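Ral guanine nucleotide dissociation stimulator-like 2 (Mus musculus, PDB 4JGW) probably acts as a guanine nucleotide exchange factor for small G proteins and is a putative effector of Ras and/or Rap. Local coordinates at residues Glu299-Leu303 against Leu304-Ser308. Numbering follows the deposited sequence.
Sequences EECRL and LRNFS
The Phe307 ring meets the aliphatic part of Arg302 at an oblique angle. CG of Arg302 lies 4.2 Å from CE2 of Phe307. Leu359 also touches this ring. The Asn306 amide is a second flat group. CB of Asn306 sits beside the helix end, 3.6 Å from Cys301 O. The anti torsion about the next bond (chi1 180°) sends the amide away from its own backbone N. There OD1 caps the backbone N of Ser309, and ND2 bonds to Asp214 and Thr211 of helix 203-219. Both polar atoms of this buried amide are thus satisfied, and its rotation is fixed from both ends.

Backbone bonds close the turn between the two helices. Asn306 N donates to Cys301 O at 2.8 Å, and Arg305 N to Arg302 O at 2.9 Å. Leu304 N bonds to Glu300 O at 3.2 Å and makes a weak second bond to Cys301 O. The Leu304 side chain lies along the last helical turn, with CG 3.5 Å from Glu300 O, and also touches Thr211. Cys301 is buried against Ala207 and Val310. The Arg305 side chain leaves the turn and forms a salt bridge with Glu435.

Arg305 has positive phi (62°), which turns the chain out of helix 284-303. The bonds from Asn306 N to Cys301 O and from Arg305 N to Arg302 O are the 6→1 and 5→2 pair of a Schellman motif. This C-cap of helix 284-303 is followed at once by the Asn306 N-cap of helix 307-318. Both caps lie in the helical Ras-GEF (CDC25-homology) domain, set against helix 203-219.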
loop_
_atom_site.group_PDB
_atom_site.type_symbol
_atom_site.label_atom_id
_atom_site.label_comp_id
_atom_site.label_asym_id
_atom_site.label_seq_id
_atom_site.Cartn_x
_atom_site.Cartn_y
_atom_site.Cartn_z
ATOM N N GLU A 299 -3.585 -4.337 22.933
ATOM C CA GLU A 299 -5.032 -4.533 22.997
ATOM C C GLU A 299 -5.803 -3.256 22.631
ATOM O O GLU A 299 -6.807 -3.317 21.916
ATOM C CB GLU A 299 -5.440 -5.069 24.377
ATOM C CG GLU A 299 -6.941 -5.278 24.597
ATOM C CD GLU A 299 -7.549 -6.399 23.755
ATOM O OE1 GLU A 299 -6.841 -7.032 22.940
ATOM O OE2 GLU A 299 -8.763 -6.643 23.908
ATOM N N GLU A 300 -5.317 -2.109 23.099
ATOM C CA GLU A 300 -5.942 -0.819 22.783
ATOM C C GLU A 300 -5.745 -0.421 21.317
ATOM O O GLU A 300 -6.597 0.256 20.733
ATOM C CB GLU A 300 -5.436 0.288 23.713
ATOM C CG GLU A 300 -5.800 0.104 25.189
ATOM C CD GLU A 300 -7.255 0.427 25.511
ATOM O OE1 GLU A 300 -7.987 0.936 24.632
ATOM O OE2 GLU A 300 -7.668 0.169 26.661
ATOM N N CYS A 301 -4.625 -0.845 20.733
ATOM C CA CYS A 301 -4.383 -0.689 19.296
ATOM C C CYS A 301 -5.394 -1.491 18.467
ATOM O O CYS A 301 -5.868 -1.015 17.436
ATOM C CB CYS A 301 -2.956 -1.115 18.933
ATOM S SG CYS A 301 -1.653 0.047 19.425
ATOM N N ARG A 302 -5.716 -2.698 18.930
ATOM C CA ARG A 302 -6.669 -3.579 18.255
ATOM C C ARG A 302 -8.078 -2.994 18.263
ATOM O O ARG A 302 -8.801 -3.091 17.268
ATOM C CB ARG A 302 -6.677 -4.962 18.909
ATOM C CG ARG A 302 -7.386 -6.042 18.097
ATOM C CD ARG A 302 -7.695 -7.260 18.951
ATOM N NE ARG A 302 -9.097 -7.322 19.363
ATOM C CZ ARG A 302 -9.595 -6.753 20.457
ATOM N NH1 ARG A 302 -8.811 -6.057 21.268
ATOM N NH2 ARG A 302 -10.883 -6.873 20.741
ATOM N N LEU A 303 -8.457 -2.392 19.390
ATOM C CA LEU A 303 -9.758 -1.738 19.537
ATOM C C LEU A 303 -9.873 -0.534 18.608
ATOM O O LEU A 303 -10.968 -0.194 18.158
ATOM C CB LEU A 303 -9.995 -1.319 20.993
ATOM C CG LEU A 303 -10.153 -2.437 22.032
ATOM C CD1 LEU A 303 -9.864 -1.925 23.440
ATOM C CD2 LEU A 303 -11.539 -3.078 21.967
ATOM N N LEU A 304 -8.735 0.099 18.327
ATOM C CA LEU A 304 -8.660 1.194 17.362
ATOM C C LEU A 304 -8.469 0.691 15.930
ATOM O O LEU A 304 -8.409 1.489 14.993
ATOM C CB LEU A 304 -7.521 2.151 17.727
ATOM C CG LEU A 304 -7.698 3.073 18.936
ATOM C CD1 LEU A 304 -6.372 3.718 19.280
ATOM C CD2 LEU A 304 -8.768 4.133 18.688
ATOM N N ARG A 305 -8.375 -0.630 15.776
ATOM C CA ARG A 305 -8.147 -1.284 14.481
ATOM C C ARG A 305 -6.804 -0.902 13.842
ATOM O O ARG A 305 -6.676 -0.855 12.614
ATOM C CB ARG A 305 -9.313 -1.037 13.512
ATOM C CG ARG A 305 -10.638 -1.663 13.938
ATOM C CD ARG A 305 -11.682 -1.554 12.829
ATOM N NE ARG A 305 -11.284 -2.301 11.632
ATOM C CZ ARG A 305 -11.955 -2.309 10.483
ATOM N NH1 ARG A 305 -13.078 -1.613 10.348
ATOM N NH2 ARG A 305 -11.500 -3.022 9.460
ATOM N N ASN A 306 -5.811 -0.626 14.685
ATOM C CA ASN A 306 -4.449 -0.397 14.225
ATOM C C ASN A 306 -3.674 -1.709 14.300
ATOM O O ASN A 306 -2.953 -1.971 15.265
ATOM C CB ASN A 306 -3.769 0.707 15.046
ATOM C CG ASN A 306 -2.332 0.985 14.601
ATOM O OD1 ASN A 306 -1.855 0.461 13.591
ATOM N ND2 ASN A 306 -1.639 1.823 15.362
ATOM N N PHE A 307 -3.846 -2.535 13.271
ATOM C CA PHE A 307 -3.235 -3.862 13.235
ATOM C C PHE A 307 -1.736 -3.811 12.944
ATOM O O PHE A 307 -1.027 -4.791 13.169
ATOM C CB PHE A 307 -3.971 -4.773 12.247
ATOM C CG PHE A 307 -5.418 -4.992 12.597
ATOM C CD1 PHE A 307 -6.420 -4.258 11.963
ATOM C CD2 PHE A 307 -5.781 -5.919 13.568
ATOM C CE1 PHE A 307 -7.763 -4.451 12.290
ATOM C CE2 PHE A 307 -7.123 -6.120 13.901
ATOM C CZ PHE A 307 -8.115 -5.382 13.260
ATOM N N SER A 308 -1.264 -2.666 12.453
ATOM C CA SER A 308 0.163 -2.442 12.252
ATOM C C SER A 308 0.921 -2.443 13.585
ATOM O O SER A 308 1.918 -3.156 13.736
ATOM C CB SER A 308 0.407 -1.132 11.501
ATOM O OG SER A 308 1.787 -0.950 11.245
#